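Local coordinates for protein pentafunctional AROM polypeptide (Schizosaccharomyces pombe, PDB 5SWV) that probably catalyses two consecutive steps of the shikimate pathway, dehydration of 3-dehydroquinate and NADPH-dependent reduction of 3-dehydroshikimate to shikimate, at residues Asp321-Thr335 against Lys344-Gly356. Sequence-based numbering, arbitrary orientation.
Sequences DELSDEARFFGAVNT and KLVLRGDNTDWRG
E322 and L323 pair in parallel with R348 and G349, at the edge of the mixed sheet of the shikimate dehydrogenase substrate-binding domain. The pairing is carried by G349 N to E322 O and S324 N to G349 O. L347 O accepts from both D321 N and E322 N. D321 OD2 returns a bond, taking L347 N on its anti lone pair at 2.9 Å. On the other side of strand 345-350, N334 and T335 both face D350 in a classic beta bulge. Their two N-H groups share D350 O, and D350 N donates to T335 O at 2.7 Å.

One salt bridge crosses the contact. E322 OE1 meets R348 NH1 at the guanidinium edge, in its plane, at 2.9 Å, and the carboxylate stands about 80° from that plane. With CG anti to the backbone N (chi1 -175°), the extended R348 chain carries the guanidinium out to E322 and places one face against S324 CA.

Polar side chains tie both helix starts. S324 OG caps A327 N and donates to D350 OD1 from above the carboxylate plane. N351 OD1 caps D353 N. N351 ND2 donates, from above the carbonyl plane, to A332 O; A332 N closes the Schellman motif at G331. D353 makes a salt bridge with K313.

In an apolar contact, V333 CG2 lies 3.7 Å from G349 CA. Separately, the E326 CG methylene meets the W354 ring obliquely, near NE1.

The N334 amide is held at both ends. N334 ND2 donates in the amide plane to T352 OG1, 2.9 Å away, and T335 OG1 and T352 N reach N334 OD1 from opposite faces.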
ATOM      1  N   ASP A 321      13.527  20.496   6.239  1.00 38.16           N
ATOM      2  CA  ASP A 321      12.954  20.975   7.507  1.00 38.25           C
ATOM      3  C   ASP A 321      12.563  19.810   8.440  1.00 38.01           C
ATOM      4  O   ASP A 321      12.499  19.977   9.652  1.00 37.43           O
ATOM      5  CB  ASP A 321      11.700  21.819   7.219  1.00 38.19           C
ATOM      6  CG  ASP A 321      11.975  22.994   6.273  1.00 38.71           C
ATOM      7  OD1 ASP A 321      12.617  23.951   6.723  1.00 39.35           O
ATOM      8  OD2 ASP A 321      11.553  22.976   5.091  1.00 38.54           O
ATOM      9  N   GLU A 322      12.256  18.657   7.842  1.00 38.12           N
ATOM     10  CA  GLU A 322      11.808  17.448   8.522  1.00 37.95           C
ATOM     11  C   GLU A 322      12.530  16.249   7.932  1.00 37.38           C
ATOM     12  O   GLU A 322      12.893  16.269   6.757  1.00 37.87           O
ATOM     13  CB  GLU A 322      10.338  17.200   8.242  1.00 38.76           C
ATOM     14  CG  GLU A 322       9.361  18.029   9.028  1.00 40.23           C
ATOM     15  CD  GLU A 322       7.920  17.719   8.639  1.00 41.98           C
ATOM     16  OE1 GLU A 322       7.636  16.610   8.102  1.00 41.99           O
ATOM     17  OE2 GLU A 322       7.061  18.601   8.867  1.00 44.11           O
ATOM     18  N   LEU A 323      12.680  15.194   8.731  1.00 35.84           N
ATOM     19  CA  LEU A 323      13.145  13.902   8.244  1.00 34.96           C
ATOM     20  C   LEU A 323      12.220  12.803   8.720  1.00 34.31           C
ATOM     21  O   LEU A 323      11.633  12.909   9.779  1.00 34.52           O
ATOM     22  CB  LEU A 323      14.542  13.625   8.764  1.00 34.76           C
ATOM     23  CG  LEU A 323      15.626  14.569   8.256  1.00 34.80           C
ATOM     24  CD1 LEU A 323      16.916  14.407   9.059  1.00 34.62           C
ATOM     25  CD2 LEU A 323      15.866  14.314   6.779  1.00 34.46           C
ATOM     26  N   SER A 324      12.098  11.735   7.946  1.00 33.90           N
ATOM     27  CA  SER A 324      11.392  10.548   8.420  1.00 33.66           C
ATOM     28  C   SER A 324      12.317   9.828   9.378  1.00 33.61           C
ATOM     29  O   SER A 324      13.526  10.061   9.375  1.00 33.15           O
ATOM     30  CB  SER A 324      11.030   9.618   7.271  1.00 33.41           C
ATOM     31  OG  SER A 324      12.159   8.882   6.842  1.00 33.37           O
ATOM     32  N   ASP A 325      11.752   8.935  10.178  1.00 33.81           N
ATOM     33  CA  ASP A 325      12.555   8.167  11.130  1.00 34.04           C
ATOM     34  C   ASP A 325      13.710   7.464  10.418  1.00 33.21           C
ATOM     35  O   ASP A 325      14.841   7.524  10.882  1.00 33.22           O
ATOM     36  CB  ASP A 325      11.699   7.141  11.885  1.00 34.47           C
ATOM     37  CG  ASP A 325      10.668   7.781  12.833  1.00 35.45           C
ATOM     38  OD1 ASP A 325      10.846   8.937  13.292  1.00 35.58           O
ATOM     39  OD2 ASP A 325       9.667   7.092  13.136  1.00 36.47           O
ATOM     40  N   GLU A 326      13.429   6.844   9.272  1.00 32.48           N
ATOM     41  CA  GLU A 326      14.442   6.048   8.584  1.00 32.07           C
ATOM     42  C   GLU A 326      15.531   6.948   8.040  1.00 32.64           C
ATOM     43  O   GLU A 326      16.705   6.615   8.123  1.00 33.46           O
ATOM     44  CB  GLU A 326      13.853   5.192   7.462  1.00 31.36           C
ATOM     45  CG  GLU A 326      13.016   4.009   7.930  1.00 31.13           C
ATOM     46  CD  GLU A 326      11.602   4.366   8.389  1.00 31.26           C
ATOM     47  OE1 GLU A 326      11.143   5.525   8.185  1.00 30.95           O
ATOM     48  OE2 GLU A 326      10.955   3.476   8.999  1.00 31.17           O
ATOM     49  N   ALA A 327      15.149   8.100   7.509  1.00 33.30           N
ATOM     50  CA  ALA A 327      16.129   9.033   6.965  1.00 34.39           C
ATOM     51  C   ALA A 327      17.063   9.520   8.054  1.00 34.58           C
ATOM     52  O   ALA A 327      18.264   9.619   7.831  1.00 34.76           O
ATOM     53  CB  ALA A 327      15.460  10.216   6.258  1.00 34.47           C
ATOM     54  N   ARG A 328      16.511   9.804   9.227  1.00 35.39           N
ATOM     55  CA  ARG A 328      17.331  10.209  10.356  1.00 36.86           C
ATOM     56  C   ARG A 328      18.200   9.061  10.817  1.00 35.81           C
ATOM     57  O   ARG A 328      19.388   9.225  11.008  1.00 35.88           O
ATOM     58  CB  ARG A 328      16.494  10.684  11.522  1.00 38.93           C
ATOM     59  CG  ARG A 328      17.335  11.385  12.588  1.00 42.21           C
ATOM     60  CD  ARG A 328      16.548  11.626  13.866  1.00 45.33           C
ATOM     61  NE  ARG A 328      15.149  11.914  13.541  1.00 48.93           N
ATOM     62  CZ  ARG A 328      14.700  13.060  13.017  1.00 50.62           C
ATOM     63  NH1 ARG A 328      15.526  14.091  12.776  1.00 50.40           N
ATOM     64  NH2 ARG A 328      13.397  13.174  12.740  1.00 51.53           N
ATOM     65  N   PHE A 329      17.607   7.895  10.978  1.00 34.61           N
ATOM     66  CA  PHE A 329      18.338   6.784  11.506  1.00 34.03           C
ATOM     67  C   PHE A 329      19.500   6.415  10.594  1.00 33.83           C
ATOM     68  O   PHE A 329      20.594   6.246  11.081  1.00 34.14           O
ATOM     69  CB  PHE A 329      17.411   5.604  11.724  1.00 33.70           C
ATOM     70  CG  PHE A 329      18.099   4.425  12.299  1.00 33.22           C
ATOM     71  CD1 PHE A 329      18.532   4.446  13.609  1.00 33.57           C
ATOM     72  CD2 PHE A 329      18.326   3.290  11.525  1.00 33.13           C
ATOM     73  CE1 PHE A 329      19.179   3.337  14.153  1.00 33.72           C
ATOM     74  CE2 PHE A 329      18.958   2.185  12.048  1.00 32.70           C
ATOM     75  CZ  PHE A 329      19.395   2.209  13.364  1.00 33.25           C
ATOM     76  N   PHE A 330      19.269   6.307   9.285  1.00 33.30           N
ATOM     77  CA  PHE A 330      20.342   5.981   8.337  1.00 33.16           C
ATOM     78  C   PHE A 330      21.150   7.197   7.875  1.00 32.42           C
ATOM     79  O   PHE A 330      22.126   7.037   7.134  1.00 31.80           O
ATOM     80  CB  PHE A 330      19.781   5.293   7.093  1.00 33.79           C
ATOM     81  CG  PHE A 330      19.104   3.981   7.361  1.00 34.65           C
ATOM     82  CD1 PHE A 330      19.782   2.946   7.964  1.00 35.28           C
ATOM     83  CD2 PHE A 330      17.789   3.761   6.946  1.00 35.66           C
ATOM     84  CE1 PHE A 330      19.156   1.725   8.195  1.00 36.23           C
ATOM     85  CE2 PHE A 330      17.158   2.539   7.155  1.00 35.82           C
ATOM     86  CZ  PHE A 330      17.842   1.516   7.778  1.00 36.11           C
ATOM     87  N   GLY A 331      20.728   8.402   8.263  1.00 31.78           N
ATOM     88  CA  GLY A 331      21.473   9.626   7.967  1.00 31.71           C
ATOM     89  C   GLY A 331      21.613   9.874   6.475  1.00 31.87           C
ATOM     90  O   GLY A 331      22.698  10.200   5.987  1.00 32.44           O
ATOM     91  N   ALA A 332      20.517   9.697   5.745  1.00 31.24           N
ATOM     92  CA  ALA A 332      20.539   9.811   4.300  1.00 30.90           C
ATOM     93  C   ALA A 332      19.138  10.027   3.751  1.00 30.77           C
ATOM     94  O   ALA A 332      18.164   9.441   4.237  1.00 29.80           O
ATOM     95  CB  ALA A 332      21.159   8.565   3.691  1.00 30.63           C
ATOM     96  N   VAL A 333      19.057  10.879   2.733  1.00 31.17           N
ATOM     97  CA  VAL A 333      17.803  11.163   2.045  1.00 31.71           C
ATOM     98  C   VAL A 333      17.903  10.709   0.594  1.00 31.67           C
ATOM     99  O   VAL A 333      18.851  11.068  -0.077  1.00 31.66           O
ATOM    100  CB  VAL A 333      17.494  12.666   2.130  1.00 32.13           C
ATOM    101  CG1 VAL A 333      16.406  13.085   1.153  1.00 32.69           C
ATOM    102  CG2 VAL A 333      17.062  13.018   3.545  1.00 32.15           C
ATOM    103  N   ASN A 334      16.941   9.904   0.133  1.00 31.92           N
ATOM    104  CA  ASN A 334      16.731   9.674  -1.314  1.00 32.13           C
ATOM    105  C   ASN A 334      15.381  10.163  -1.868  1.00 32.31           C
ATOM    106  O   ASN A 334      15.116   9.976  -3.047  1.00 32.45           O
ATOM    107  CB  ASN A 334      16.911   8.188  -1.658  1.00 32.07           C
ATOM    108  CG  ASN A 334      15.656   7.362  -1.425  1.00 32.07           C
ATOM    109  OD1 ASN A 334      14.712   7.787  -0.734  1.00 32.06           O
ATOM    110  ND2 ASN A 334      15.640   6.157  -1.990  1.00 31.95           N
ATOM    111  N   THR A 335      14.520  10.727  -1.020  1.00 32.50           N
ATOM    112  CA  THR A 335      13.175  11.128  -1.421  1.00 32.73           C
ATOM    113  C   THR A 335      12.804  12.413  -0.718  1.00 32.92           C
ATOM    114  O   THR A 335      12.581  12.409   0.480  1.00 33.02           O
ATOM    115  CB  THR A 335      12.145  10.049  -1.055  1.00 32.61           C
ATOM    116  OG1 THR A 335      12.433   8.858  -1.791  1.00 33.32           O
ATOM    117  CG2 THR A 335      10.739  10.490  -1.382  1.00 32.56           C
ATOM    118  N   LYS A 344       3.415  28.217   3.325  1.00 82.79           N
ATOM    119  CA  LYS A 344       4.752  27.857   3.789  1.00 79.32           C
ATOM    120  C   LYS A 344       5.139  26.565   3.079  1.00 72.31           C
ATOM    121  O   LYS A 344       4.335  25.630   3.011  1.00 71.75           O
ATOM    122  CB  LYS A 344       4.777  27.597   5.302  1.00 82.22           C
ATOM    123  CG  LYS A 344       3.906  28.508   6.175  1.00 86.25           C
ATOM    124  CD  LYS A 344       3.260  27.745   7.344  1.00 88.47           C
ATOM    125  CE  LYS A 344       1.811  27.334   7.059  1.00 89.15           C
ATOM    126  NZ  LYS A 344       0.883  28.495   6.896  1.00 89.51           N
ATOM    127  N   LEU A 345       6.359  26.515   2.554  1.00 64.65           N
ATOM    128  CA  LEU A 345       6.922  25.277   2.028  1.00 59.52           C
ATOM    129  C   LEU A 345       7.701  24.551   3.124  1.00 55.67           C
ATOM    130  O   LEU A 345       8.579  25.131   3.753  1.00 56.17           O
ATOM    131  CB  LEU A 345       7.855  25.565   0.845  1.00 57.78           C
ATOM    132  CG  LEU A 345       8.465  24.338   0.148  1.00 56.60           C
ATOM    133  CD1 LEU A 345       7.380  23.403  -0.377  1.00 56.10           C
ATOM    134  CD2 LEU A 345       9.407  24.772  -0.965  1.00 56.02           C
ATOM    135  N   VAL A 346       7.388  23.278   3.330  1.00 52.52           N
ATOM    136  CA  VAL A 346       8.145  22.405   4.237  1.00 49.45           C
ATOM    137  C   VAL A 346       8.709  21.271   3.403  1.00 45.69           C
ATOM    138  O   VAL A 346       7.983  20.637   2.650  1.00 44.67           O
ATOM    139  CB  VAL A 346       7.229  21.858   5.355  1.00 49.83           C
ATOM    140  CG1 VAL A 346       7.862  20.681   6.095  1.00 50.18           C
ATOM    141  CG2 VAL A 346       6.863  22.984   6.312  1.00 50.29           C
ATOM    142  N   LEU A 347      10.004  21.030   3.527  1.00 43.76           N
ATOM    143  CA  LEU A 347      10.640  19.938   2.801  1.00 43.22           C
ATOM    144  C   LEU A 347      10.934  18.779   3.751  1.00 42.12           C
ATOM    145  O   LEU A 347      11.574  18.956   4.800  1.00 41.25           O
ATOM    146  CB  LEU A 347      11.915  20.419   2.120  1.00 43.51           C
ATOM    147  CG  LEU A 347      11.702  21.515   1.067  1.00 44.07           C
ATOM    148  CD1 LEU A 347      13.007  22.267   0.807  1.00 44.31           C
ATOM    149  CD2 LEU A 347      11.099  20.947  -0.223  1.00 43.72           C
ATOM    150  N   ARG A 348      10.441  17.601   3.379  1.00 40.58           N
ATOM    151  CA  ARG A 348      10.613  16.401   4.173  1.00 39.82           C
ATOM    152  C   ARG A 348      11.514  15.441   3.413  1.00 38.16           C
ATOM    153  O   ARG A 348      11.216  15.090   2.285  1.00 38.29           O
ATOM    154  CB  ARG A 348       9.250  15.771   4.427  1.00 40.12           C
ATOM    155  CG  ARG A 348       9.266  14.570   5.353  1.00 40.62           C
ATOM    156  CD  ARG A 348       7.897  13.917   5.395  1.00 40.82           C
ATOM    157  NE  ARG A 348       7.906  12.682   6.173  1.00 40.64           N
ATOM    158  CZ  ARG A 348       7.938  12.618   7.502  1.00 40.95           C
ATOM    159  NH1 ARG A 348       7.978  13.725   8.242  1.00 41.05           N
ATOM    160  NH2 ARG A 348       7.944  11.425   8.104  1.00 41.06           N
ATOM    161  N   GLY A 349      12.619  15.036   4.022  1.00 36.68           N
ATOM    162  CA  GLY A 349      13.477  14.002   3.463  1.00 35.64           C
ATOM    163  C   GLY A 349      13.046  12.647   3.985  1.00 35.02           C
ATOM    164  O   GLY A 349      12.852  12.487   5.182  1.00 35.28           O
ATOM    165  N   ASP A 350      12.864  11.683   3.090  1.00 34.20           N
ATOM    166  CA  ASP A 350      12.672  10.301   3.474  1.00 34.08           C
ATOM    167  C   ASP A 350      13.704   9.471   2.725  1.00 34.38           C
ATOM    168  O   ASP A 350      14.465   9.983   1.896  1.00 34.50           O
ATOM    169  CB  ASP A 350      11.236   9.841   3.155  1.00 34.47           C
ATOM    170  CG  ASP A 350      10.751   8.658   4.044  1.00 34.83           C
ATOM    171  OD1 ASP A 350      11.581   7.854   4.536  1.00 35.10           O
ATOM    172  OD2 ASP A 350       9.530   8.519   4.251  1.00 34.86           O
ATOM    173  N   ASN A 351      13.728   8.183   3.047  1.00 34.45           N
ATOM    174  CA  ASN A 351      14.675   7.242   2.515  1.00 34.69           C
ATOM    175  C   ASN A 351      13.945   5.945   2.253  1.00 34.06           C
ATOM    176  O   ASN A 351      13.566   5.245   3.194  1.00 34.28           O
ATOM    177  CB  ASN A 351      15.775   7.035   3.552  1.00 35.42           C
ATOM    178  CG  ASN A 351      16.979   6.339   2.988  1.00 36.27           C
ATOM    179  OD1 ASN A 351      16.882   5.275   2.384  1.00 37.84           O
ATOM    180  ND2 ASN A 351      18.126   6.946   3.175  1.00 36.62           N
ATOM    181  N   THR A 352      13.726   5.634   0.982  1.00 33.72           N
ATOM    182  CA  THR A 352      13.068   4.388   0.591  1.00 33.31           C
ATOM    183  C   THR A 352      14.024   3.270   0.203  1.00 33.52           C
ATOM    184  O   THR A 352      13.565   2.209  -0.202  1.00 33.21           O
ATOM    185  CB  THR A 352      12.144   4.610  -0.606  1.00 33.00           C
ATOM    186  OG1 THR A 352      12.908   5.162  -1.669  1.00 33.11           O
ATOM    187  CG2 THR A 352      11.019   5.537  -0.254  1.00 33.16           C
ATOM    188  N   ASP A 353      15.335   3.468   0.330  1.00 34.19           N
ATOM    189  CA  ASP A 353      16.287   2.408  -0.041  1.00 34.68           C
ATOM    190  C   ASP A 353      15.948   1.069   0.635  1.00 33.90           C
ATOM    191  O   ASP A 353      15.871   0.036  -0.026  1.00 33.88           O
ATOM    192  CB  ASP A 353      17.739   2.832   0.239  1.00 36.35           C
ATOM    193  CG  ASP A 353      18.262   3.904  -0.763  1.00 37.93           C
ATOM    194  OD1 ASP A 353      17.728   4.018  -1.903  1.00 38.94           O
ATOM    195  OD2 ASP A 353      19.218   4.633  -0.406  1.00 38.31           O
ATOM    196  N   TRP A 354      15.681   1.101   1.935  1.00 33.18           N
ATOM    197  CA  TRP A 354      15.257  -0.109   2.660  1.00 32.35           C
ATOM    198  C   TRP A 354      13.979  -0.769   2.116  1.00 32.63           C
ATOM    199  O   TRP A 354      13.829  -1.990   2.191  1.00 33.10           O
ATOM    200  CB  TRP A 354      15.098   0.175   4.160  1.00 31.30           C
ATOM    201  CG  TRP A 354      13.891   0.954   4.540  1.00 30.72           C
ATOM    202  CD1 TRP A 354      13.732   2.303   4.472  1.00 30.96           C
ATOM    203  CD2 TRP A 354      12.659   0.430   5.047  1.00 30.14           C
ATOM    204  NE1 TRP A 354      12.475   2.659   4.908  1.00 30.42           N
ATOM    205  CE2 TRP A 354      11.802   1.530   5.278  1.00 29.94           C
ATOM    206  CE3 TRP A 354      12.202  -0.863   5.339  1.00 30.11           C
ATOM    207  CZ2 TRP A 354      10.520   1.384   5.797  1.00 29.93           C
ATOM    208  CZ3 TRP A 354      10.925  -1.018   5.853  1.00 29.90           C
ATOM    209  CH2 TRP A 354      10.093   0.106   6.073  1.00 30.26           C
ATOM    210  N   ARG A 355      13.061   0.040   1.591  1.00 32.18           N
ATOM    211  CA  ARG A 355      11.800  -0.466   1.072  1.00 32.02           C
ATOM    212  C   ARG A 355      12.031  -1.410  -0.106  1.00 32.27           C
ATOM    213  O   ARG A 355      11.286  -2.373  -0.284  1.00 32.26           O
ATOM    214  CB  ARG A 355      10.882   0.689   0.658  1.00 32.08           C
ATOM    215  CG  ARG A 355      10.442   1.586   1.817  1.00 32.40           C
ATOM    216  CD  ARG A 355       9.453   0.893   2.752  1.00 32.26           C
ATOM    217  NE  ARG A 355       8.342   0.462   1.936  1.00 32.50           N
ATOM    218  CZ  ARG A 355       7.375   1.258   1.505  1.00 32.63           C
ATOM    219  NH1 ARG A 355       7.301   2.531   1.875  1.00 32.81           N
ATOM    220  NH2 ARG A 355       6.451   0.766   0.707  1.00 33.21           N
ATOM    221  N   GLY A 356      13.066  -1.147  -0.901  1.00 32.25           N
ATOM    222  CA  GLY A 356      13.464  -2.058  -1.959  1.00 32.39           C
ATOM    223  C   GLY A 356      13.690  -3.472  -1.448  1.00 32.56           C
ATOM    224  O   GLY A 356      13.362  -4.450  -2.134  1.00 32.84           O
TER